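Local coordinates for protein acetolactate synthase isozyme 1 large subunit (Escherichia coli, PDB 6LPI) that forms the large subunit of acetolactate synthase isozyme 1, a thiamine pyrophosphate enzyme family member that binds thiamine diphosphate, flavin-adenine dinucleotide and a magnesium ion, at residues V20-I34 with L46-E60. Sequence-based numbering, arbitrary orientation.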
ATOM      1  N   VAL B  20       9.709 -24.683   3.528  1.00 58.30           N
ATOM      2  CA  VAL B  20       8.653 -24.858   4.522  1.00 58.70           C
ATOM      3  C   VAL B  20       9.194 -24.680   5.933  1.00 55.97           C
ATOM      4  O   VAL B  20       8.569 -24.022   6.772  1.00 51.78           O
ATOM      5  CB  VAL B  20       7.988 -26.236   4.352  1.00 59.93           C
ATOM      6  CG1 VAL B  20       6.943 -26.452   5.448  1.00 58.75           C
ATOM      7  CG2 VAL B  20       7.345 -26.316   2.979  1.00 57.26           C
ATOM      8  N   HIS B  21      10.370 -25.244   6.210  1.00 53.67           N
ATOM      9  CA  HIS B  21      10.937 -25.143   7.549  1.00 55.04           C
ATOM     10  C   HIS B  21      11.221 -23.694   7.915  1.00 66.83           C
ATOM     11  O   HIS B  21      10.890 -23.238   9.018  1.00 67.45           O
ATOM     12  CB  HIS B  21      12.208 -25.976   7.611  1.00 56.74           C
ATOM     13  CG  HIS B  21      12.886 -25.945   8.940  1.00 78.40           C
ATOM     14  ND1 HIS B  21      14.234 -25.700   9.084  1.00 75.85           N
ATOM     15  CD2 HIS B  21      12.403 -26.151  10.188  1.00 76.19           C
ATOM     16  CE1 HIS B  21      14.554 -25.755  10.364  1.00 77.13           C
ATOM     17  NE2 HIS B  21      13.461 -26.024  11.055  1.00 80.29           N
ATOM     18  N   PHE B  22      11.796 -22.946   6.974  1.00 64.60           N
ATOM     19  CA  PHE B  22      12.074 -21.534   7.185  1.00 52.50           C
ATOM     20  C   PHE B  22      10.785 -20.773   7.451  1.00 54.32           C
ATOM     21  O   PHE B  22      10.709 -19.955   8.381  1.00 60.78           O
ATOM     22  CB  PHE B  22      12.815 -20.989   5.959  1.00 52.50           C
ATOM     23  CG  PHE B  22      13.156 -19.513   6.029  1.00 56.50           C
ATOM     24  CD1 PHE B  22      12.236 -18.541   5.623  1.00 52.30           C
ATOM     25  CD2 PHE B  22      14.411 -19.098   6.466  1.00 56.34           C
ATOM     26  CE1 PHE B  22      12.553 -17.186   5.693  1.00 52.38           C
ATOM     27  CE2 PHE B  22      14.732 -17.734   6.532  1.00 49.72           C
ATOM     28  CZ  PHE B  22      13.808 -16.786   6.150  1.00 49.53           C
ATOM     29  N   LEU B  23       9.746 -21.042   6.648  1.00 52.24           N
ATOM     30  CA  LEU B  23       8.462 -20.377   6.860  1.00 49.95           C
ATOM     31  C   LEU B  23       7.916 -20.689   8.248  1.00 53.76           C
ATOM     32  O   LEU B  23       7.362 -19.808   8.917  1.00 52.56           O
ATOM     33  CB  LEU B  23       7.465 -20.774   5.775  1.00 46.78           C
ATOM     34  CG  LEU B  23       7.816 -20.245   4.385  1.00 54.40           C
ATOM     35  CD1 LEU B  23       6.697 -20.542   3.396  1.00 54.83           C
ATOM     36  CD2 LEU B  23       8.129 -18.753   4.425  1.00 58.72           C
ATOM     37  N   GLU B  24       8.054 -21.942   8.700  1.00 52.16           N
ATOM     38  CA  GLU B  24       7.638 -22.259  10.060  1.00 60.02           C
ATOM     39  C   GLU B  24       8.396 -21.405  11.058  1.00 63.43           C
ATOM     40  O   GLU B  24       7.790 -20.725  11.898  1.00 61.15           O
ATOM     41  CB  GLU B  24       7.884 -23.736  10.397  1.00 58.43           C
ATOM     42  CG  GLU B  24       6.979 -24.754   9.721  1.00 66.41           C
ATOM     43  CD  GLU B  24       7.411 -26.171   9.998  1.00 77.18           C
ATOM     44  OE1 GLU B  24       6.620 -27.103   9.718  1.00 83.60           O
ATOM     45  OE2 GLU B  24       8.543 -26.347  10.498  1.00 84.39           O
ATOM     46  N   GLN B  25       9.720 -21.333  10.904  1.00 61.19           N
ATOM     47  CA  GLN B  25      10.519 -20.592  11.867  1.00 62.43           C
ATOM     48  C   GLN B  25      10.304 -19.085  11.798  1.00 59.80           C
ATOM     49  O   GLN B  25      10.721 -18.380  12.722  1.00 60.50           O
ATOM     50  CB  GLN B  25      11.994 -20.955  11.697  1.00 68.14           C
ATOM     51  CG  GLN B  25      12.299 -22.408  12.061  1.00 80.63           C
ATOM     52  CD  GLN B  25      11.678 -22.811  13.397  1.00 90.86           C
ATOM     53  OE1 GLN B  25      11.980 -22.220  14.436  1.00100.17           O
ATOM     54  NE2 GLN B  25      10.833 -23.847  13.379  1.00 87.82           N
ATOM     55  N   GLN B  26       9.640 -18.570  10.770  1.00 57.34           N
ATOM     56  CA  GLN B  26       9.214 -17.178  10.813  1.00 53.88           C
ATOM     57  C   GLN B  26       7.826 -17.020  11.421  1.00 66.07           C
ATOM     58  O   GLN B  26       7.276 -15.915  11.401  1.00 75.41           O
ATOM     59  CB  GLN B  26       9.212 -16.555   9.418  1.00 48.56           C
ATOM     60  CG  GLN B  26      10.531 -16.565   8.695  1.00 58.38           C
ATOM     61  CD  GLN B  26      11.622 -15.879   9.470  1.00 68.10           C
ATOM     62  OE1 GLN B  26      11.511 -14.696   9.821  1.00 68.48           O
ATOM     63  NE2 GLN B  26      12.712 -16.603   9.711  1.00 72.58           N
ATOM     64  N   GLY B  27       7.254 -18.089  11.980  1.00 64.39           N
ATOM     65  CA  GLY B  27       5.960 -17.993  12.625  1.00 57.05           C
ATOM     66  C   GLY B  27       4.758 -18.010  11.704  1.00 56.16           C
ATOM     67  O   GLY B  27       3.641 -17.803  12.181  1.00 65.39           O
ATOM     68  N   ILE B  28       4.934 -18.236  10.401  1.00 50.70           N
ATOM     69  CA  ILE B  28       3.786 -18.286   9.504  1.00 54.33           C
ATOM     70  C   ILE B  28       2.856 -19.424   9.911  1.00 64.24           C
ATOM     71  O   ILE B  28       3.282 -20.572  10.093  1.00 73.64           O
ATOM     72  CB  ILE B  28       4.258 -18.410   8.044  1.00 54.76           C
ATOM     73  CG1 ILE B  28       4.802 -17.075   7.535  1.00 51.31           C
ATOM     74  CG2 ILE B  28       3.148 -18.875   7.146  1.00 58.16           C
ATOM     75  CD1 ILE B  28       6.264 -16.886   7.748  1.00 55.77           C
ATOM     76  N   LYS B  29       1.575 -19.099  10.097  1.00 64.58           N
ATOM     77  CA  LYS B  29       0.546 -20.090  10.402  1.00 63.73           C
ATOM     78  C   LYS B  29      -0.373 -20.353   9.222  1.00 61.00           C
ATOM     79  O   LYS B  29      -0.997 -21.413   9.169  1.00 65.86           O
ATOM     80  CB  LYS B  29      -0.281 -19.642  11.630  1.00 65.72           C
ATOM     81  CG  LYS B  29      -1.699 -20.220  11.779  1.00 79.53           C
ATOM     82  CD  LYS B  29      -2.560 -19.401  12.775  1.00 89.00           C
ATOM     83  CE  LYS B  29      -4.057 -19.367  12.385  1.00 89.31           C
ATOM     84  NZ  LYS B  29      -4.698 -18.002  12.468  1.00 83.68           N
ATOM     85  N   ILE B  30      -0.434 -19.434   8.261  1.00 61.83           N
ATOM     86  CA  ILE B  30      -1.300 -19.528   7.092  1.00 55.86           C
ATOM     87  C   ILE B  30      -0.514 -19.143   5.855  1.00 49.41           C
ATOM     88  O   ILE B  30       0.296 -18.214   5.880  1.00 57.63           O
ATOM     89  CB  ILE B  30      -2.557 -18.641   7.248  1.00 62.84           C
ATOM     90  CG1 ILE B  30      -3.310 -18.963   8.542  1.00 66.36           C
ATOM     91  CG2 ILE B  30      -3.428 -18.627   5.996  1.00 65.79           C
ATOM     92  CD1 ILE B  30      -4.461 -18.020   8.812  1.00 68.18           C
ATOM     93  N   VAL B  31      -0.768 -19.850   4.765  1.00 50.04           N
ATOM     94  CA  VAL B  31      -0.154 -19.565   3.475  1.00 58.46           C
ATOM     95  C   VAL B  31      -1.213 -19.772   2.405  1.00 61.85           C
ATOM     96  O   VAL B  31      -1.952 -20.758   2.442  1.00 58.75           O
ATOM     97  CB  VAL B  31       1.078 -20.476   3.256  1.00 54.65           C
ATOM     98  CG1 VAL B  31       1.339 -20.714   1.786  1.00 53.78           C
ATOM     99  CG2 VAL B  31       2.289 -19.869   3.923  1.00 46.01           C
ATOM    100  N   THR B  32      -1.264 -18.894   1.415  1.00 40.31           N
ATOM    101  CA  THR B  32      -2.349 -19.032   0.459  1.00 53.13           C
ATOM    102  C   THR B  32      -1.792 -19.029  -0.952  1.00 51.71           C
ATOM    103  O   THR B  32      -0.943 -18.204  -1.289  1.00 47.45           O
ATOM    104  CB  THR B  32      -3.391 -17.913   0.624  1.00 52.89           C
ATOM    105  OG1 THR B  32      -4.349 -17.991  -0.435  1.00 62.46           O
ATOM    106  CG2 THR B  32      -2.732 -16.575   0.549  1.00 48.90           C
ATOM    107  N   GLY B  33      -2.276 -19.952  -1.768  1.00 53.92           N
ATOM    108  CA  GLY B  33      -1.802 -20.028  -3.131  1.00 48.95           C
ATOM    109  C   GLY B  33      -2.607 -21.002  -3.957  1.00 46.41           C
ATOM    110  O   GLY B  33      -3.731 -21.362  -3.608  1.00 55.10           O
ATOM    111  N   ILE B  34      -2.026 -21.391  -5.083  1.00 38.20           N
ATOM    112  CA  ILE B  34      -2.597 -22.394  -5.973  1.00 38.90           C
ATOM    113  C   ILE B  34      -1.496 -23.268  -6.562  1.00 50.04           C
ATOM    114  O   ILE B  34      -0.526 -22.754  -7.146  1.00 42.11           O
ATOM    115  CB  ILE B  34      -3.416 -21.755  -7.103  1.00 38.20           C
ATOM    116  CG1 ILE B  34      -4.574 -20.914  -6.559  1.00 44.51           C
ATOM    117  CG2 ILE B  34      -3.811 -22.821  -8.130  1.00 39.04           C
ATOM    118  CD1 ILE B  34      -5.508 -20.398  -7.637  1.00 48.18           C
ATOM    119  N   LEU B  46       4.910 -28.977   1.906  1.00 56.97           N
ATOM    120  CA  LEU B  46       3.942 -28.245   2.696  1.00 58.34           C
ATOM    121  C   LEU B  46       2.844 -29.161   3.211  1.00 58.45           C
ATOM    122  O   LEU B  46       2.290 -28.905   4.291  1.00 56.67           O
ATOM    123  CB  LEU B  46       3.382 -27.093   1.867  1.00 48.55           C
ATOM    124  CG  LEU B  46       2.429 -26.182   2.607  1.00 48.91           C
ATOM    125  CD1 LEU B  46       3.263 -25.456   3.634  1.00 48.90           C
ATOM    126  CD2 LEU B  46       1.784 -25.177   1.638  1.00 49.25           C
ATOM    127  N   SER B  47       2.584 -30.276   2.520  1.00 54.21           N
ATOM    128  CA  SER B  47       1.577 -31.185   3.044  1.00 58.95           C
ATOM    129  C   SER B  47       1.956 -31.700   4.420  1.00 63.74           C
ATOM    130  O   SER B  47       1.066 -32.004   5.220  1.00 58.77           O
ATOM    131  CB  SER B  47       1.349 -32.339   2.077  1.00 63.97           C
ATOM    132  OG  SER B  47       2.461 -33.212   2.063  1.00 81.12           O
ATOM    133  N   GLN B  48       3.257 -31.735   4.729  1.00 71.17           N
ATOM    134  CA  GLN B  48       3.797 -32.349   5.937  1.00 65.98           C
ATOM    135  C   GLN B  48       3.873 -31.405   7.129  1.00 66.79           C
ATOM    136  O   GLN B  48       4.187 -31.863   8.230  1.00 62.91           O
ATOM    137  CB  GLN B  48       5.204 -32.873   5.668  1.00 72.32           C
ATOM    138  CG  GLN B  48       5.293 -34.257   5.080  1.00 86.02           C
ATOM    139  CD  GLN B  48       6.650 -34.498   4.445  1.00100.66           C
ATOM    140  OE1 GLN B  48       6.829 -35.446   3.681  1.00105.90           O
ATOM    141  NE2 GLN B  48       7.611 -33.632   4.743  1.00109.04           N
ATOM    142  N   SER B  49       3.659 -30.105   6.934  1.00 63.66           N
ATOM    143  CA  SER B  49       3.778 -29.150   8.027  1.00 61.55           C
ATOM    144  C   SER B  49       2.630 -29.354   9.000  1.00 60.59           C
ATOM    145  O   SER B  49       1.473 -29.484   8.596  1.00 67.13           O
ATOM    146  CB  SER B  49       3.786 -27.714   7.490  1.00 64.21           C
ATOM    147  OG  SER B  49       3.985 -26.738   8.513  1.00 56.58           O
ATOM    148  N   THR B  50       2.955 -29.453  10.276  1.00 69.97           N
ATOM    149  CA  THR B  50       1.936 -29.441  11.317  1.00 71.72           C
ATOM    150  C   THR B  50       1.581 -28.037  11.791  1.00 70.68           C
ATOM    151  O   THR B  50       0.737 -27.893  12.684  1.00 78.60           O
ATOM    152  CB  THR B  50       2.377 -30.305  12.504  1.00 71.14           C
ATOM    153  OG1 THR B  50       1.274 -30.454  13.390  1.00 79.85           O
ATOM    154  CG2 THR B  50       3.517 -29.656  13.262  1.00 69.02           C
ATOM    155  N   GLN B  51       2.235 -27.012  11.251  1.00 61.34           N
ATOM    156  CA  GLN B  51       2.086 -25.639  11.711  1.00 66.65           C
ATOM    157  C   GLN B  51       1.437 -24.719  10.681  1.00 63.78           C
ATOM    158  O   GLN B  51       0.740 -23.776  11.062  1.00 65.53           O
ATOM    159  CB  GLN B  51       3.452 -25.056  12.101  1.00 68.44           C
ATOM    160  CG  GLN B  51       3.428 -23.568  12.382  1.00 77.01           C
ATOM    161  CD  GLN B  51       4.704 -23.045  13.001  1.00 92.52           C
ATOM    162  OE1 GLN B  51       5.731 -23.725  13.021  1.00 96.33           O
ATOM    163  NE2 GLN B  51       4.653 -21.810  13.489  1.00103.07           N
ATOM    164  N   ILE B  52       1.646 -24.964   9.388  1.00 59.57           N
ATOM    165  CA  ILE B  52       1.201 -24.060   8.334  1.00 59.61           C
ATOM    166  C   ILE B  52       0.021 -24.699   7.611  1.00 59.69           C
ATOM    167  O   ILE B  52       0.157 -25.768   7.000  1.00 65.06           O
ATOM    168  CB  ILE B  52       2.353 -23.717   7.368  1.00 61.74           C
ATOM    169  CG1 ILE B  52       3.546 -23.171   8.147  1.00 51.94           C
ATOM    170  CG2 ILE B  52       1.932 -22.704   6.332  1.00 48.93           C
ATOM    171  CD1 ILE B  52       4.753 -22.910   7.292  1.00 50.52           C
ATOM    172  N   ARG B  53      -1.139 -24.051   7.699  1.00 52.67           N
ATOM    173  CA  ARG B  53      -2.290 -24.371   6.861  1.00 62.18           C
ATOM    174  C   ARG B  53      -2.204 -23.594   5.541  1.00 64.65           C
ATOM    175  O   ARG B  53      -1.663 -22.481   5.471  1.00 60.68           O
ATOM    176  CB  ARG B  53      -3.612 -24.050   7.578  1.00 64.83           C
ATOM    177  CG  ARG B  53      -4.823 -23.788   6.656  1.00 65.91           C
ATOM    178  CD  ARG B  53      -6.123 -23.504   7.422  1.00 65.17           C
ATOM    179  NE  ARG B  53      -5.916 -22.636   8.578  1.00 67.69           N
ATOM    180  CZ  ARG B  53      -6.871 -21.887   9.125  1.00 75.48           C
ATOM    181  NH1 ARG B  53      -8.097 -21.906   8.610  1.00 76.15           N
ATOM    182  NH2 ARG B  53      -6.603 -21.121  10.183  1.00 77.54           N
ATOM    183  N   HIS B  54      -2.715 -24.215   4.484  1.00 62.07           N
ATOM    184  CA  HIS B  54      -2.690 -23.656   3.137  1.00 53.08           C
ATOM    185  C   HIS B  54      -4.120 -23.387   2.695  1.00 58.65           C
ATOM    186  O   HIS B  54      -4.935 -24.307   2.658  1.00 70.38           O
ATOM    187  CB  HIS B  54      -2.023 -24.612   2.146  1.00 51.89           C
ATOM    188  CG  HIS B  54      -2.334 -24.293   0.720  1.00 56.96           C
ATOM    189  ND1 HIS B  54      -1.599 -23.385  -0.011  1.00 54.77           N
ATOM    190  CD2 HIS B  54      -3.331 -24.719  -0.093  1.00 55.51           C
ATOM    191  CE1 HIS B  54      -2.117 -23.281  -1.220  1.00 51.34           C
ATOM    192  NE2 HIS B  54      -3.167 -24.080  -1.297  1.00 50.34           N
ATOM    193  N   ILE B  55      -4.424 -22.146   2.332  1.00 60.95           N
ATOM    194  CA  ILE B  55      -5.715 -21.778   1.753  1.00 58.46           C
ATOM    195  C   ILE B  55      -5.623 -21.693   0.228  1.00 59.90           C
ATOM    196  O   ILE B  55      -4.779 -20.970  -0.333  1.00 49.33           O
ATOM    197  CB  ILE B  55      -6.252 -20.484   2.385  1.00 57.26           C
ATOM    198  CG1 ILE B  55      -6.770 -20.787   3.799  1.00 65.12           C
ATOM    199  CG2 ILE B  55      -7.355 -19.889   1.546  1.00 48.11           C
ATOM    200  CD1 ILE B  55      -5.749 -20.851   4.877  1.00 69.74           C
ATOM    201  N   LEU B  56      -6.495 -22.459  -0.431  1.00 63.14           N
ATOM    202  CA  LEU B  56      -6.564 -22.566  -1.884  1.00 53.70           C
ATOM    203  C   LEU B  56      -7.457 -21.455  -2.427  1.00 57.98           C
ATOM    204  O   LEU B  56      -8.684 -21.481  -2.257  1.00 52.72           O
ATOM    205  CB  LEU B  56      -7.081 -23.937  -2.305  1.00 44.14           C
ATOM    206  CG  LEU B  56      -7.144 -24.273  -3.788  1.00 47.81           C
ATOM    207  CD1 LEU B  56      -5.798 -23.982  -4.452  1.00 56.29           C
ATOM    208  CD2 LEU B  56      -7.536 -25.719  -3.984  1.00 45.16           C
ATOM    209  N   ALA B  57      -6.833 -20.446  -3.017  1.00 66.14           N
ATOM    210  CA  ALA B  57      -7.573 -19.418  -3.714  1.00 54.66           C
ATOM    211  C   ALA B  57      -8.170 -19.991  -4.997  1.00 53.38           C
ATOM    212  O   ALA B  57      -7.916 -21.135  -5.400  1.00 40.35           O
ATOM    213  CB  ALA B  57      -6.655 -18.241  -4.045  1.00 49.68           C
ATOM    214  N   ARG B  58      -8.992 -19.184  -5.641  1.00 44.59           N
ATOM    215  CA  ARG B  58      -9.532 -19.550  -6.935  1.00 46.90           C
ATOM    216  C   ARG B  58      -8.885 -18.782  -8.070  1.00 45.81           C
ATOM    217  O   ARG B  58      -9.166 -19.064  -9.234  1.00 52.84           O
ATOM    218  CB  ARG B  58     -11.047 -19.341  -6.946  1.00 45.18           C
ATOM    219  CG  ARG B  58     -11.810 -20.616  -6.705  1.00 51.56           C
ATOM    220  CD  ARG B  58     -11.953 -20.906  -5.243  1.00 49.13           C
ATOM    221  NE  ARG B  58     -12.745 -22.106  -5.081  1.00 62.75           N
ATOM    222  CZ  ARG B  58     -12.664 -22.904  -4.028  1.00 74.84           C
ATOM    223  NH1 ARG B  58     -11.822 -22.616  -3.037  1.00 77.00           N
ATOM    224  NH2 ARG B  58     -13.437 -23.979  -3.968  1.00 75.95           N
ATOM    225  N   HIS B  59      -8.006 -17.844  -7.765  1.00 47.26           N
ATOM    226  CA  HIS B  59      -7.329 -17.089  -8.803  1.00 51.07           C
ATOM    227  C   HIS B  59      -6.125 -16.488  -8.108  1.00 55.11           C
ATOM    228  O   HIS B  59      -6.237 -16.041  -6.960  1.00 58.35           O
ATOM    229  CB  HIS B  59      -8.234 -15.977  -9.381  1.00 46.49           C
ATOM    230  CG  HIS B  59      -7.642 -15.232 -10.539  1.00 50.30           C
ATOM    231  ND1 HIS B  59      -6.588 -14.351 -10.411  1.00 51.64           N
ATOM    232  CD2 HIS B  59      -7.989 -15.210 -11.849  1.00 50.41           C
ATOM    233  CE1 HIS B  59      -6.285 -13.849 -11.596  1.00 47.60           C
ATOM    234  NE2 HIS B  59      -7.122 -14.353 -12.486  1.00 51.08           N
ATOM    235  N   GLU B  60      -4.966 -16.513  -8.777  1.00 45.07           N
ATOM    236  CA  GLU B  60      -3.760 -16.160  -8.045  1.00 46.61           C
ATOM    237  C   GLU B  60      -3.800 -14.697  -7.621  1.00 45.16           C
ATOM    238  O   GLU B  60      -3.259 -14.350  -6.564  1.00 43.67           O
ATOM    239  CB  GLU B  60      -2.509 -16.486  -8.864  1.00 51.46           C
ATOM    240  CG  GLU B  60      -2.269 -17.999  -9.078  1.00 55.99           C
ATOM    241  CD  GLU B  60      -2.947 -18.544 -10.338  1.00 56.59           C
ATOM    242  OE1 GLU B  60      -3.835 -17.837 -10.879  1.00 62.55           O
ATOM    243  OE2 GLU B  60      -2.589 -19.660 -10.793  1.00 47.10           O
TER
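Strands 30-33 and 53-56 pair in parallel, their axes 4.5 Å apart at 29°, with Ile-30, Val-31, Thr-32 and Gly-33 opposite Arg-53, His-54, Ile-55 and Leu-56. A ladder of five backbone bonds runs from Arg-53 N to Lys-29 O through Ala-57 N to Gly-33 O. Ile-55 O takes two donors: the backbone Gly-33 N, and Thr-32 OG1 (3.0 Å) from above the carbonyl plane. That hydroxyl stands anti to its own nitrogen (chi1 173°), which swings it to the neighbouring strand. On the same face, Ile-30 CG2 meets Ile-55 CD1. Ahead of the strands, Ile-52 sends CD1 against Leu-23 CB (3.8 Å) and Glu-24, while its CG2 branch packs on Val-31 CG2 (3.7 Å). Ser-49 OG accepts from Gln-51 N and Ile-52 N, an ST turn and ST motif within the loop, and donates to the anti lone pair of Glu-24 OE1 (2.9 Å), tying this loop to helix 15-25, itself ended by a Schellman motif at Gly-27. Glu-60, of the thiamine diphosphate pocket, hydrogen-bonds through OE1 to Asn-90 ND2. Both strands belong to a beta-alpha-beta unit around helix 40-47; 53-56 edges this chain's N-terminal sheet, and helix 60-74 packs on Ile-30 and Thr-32.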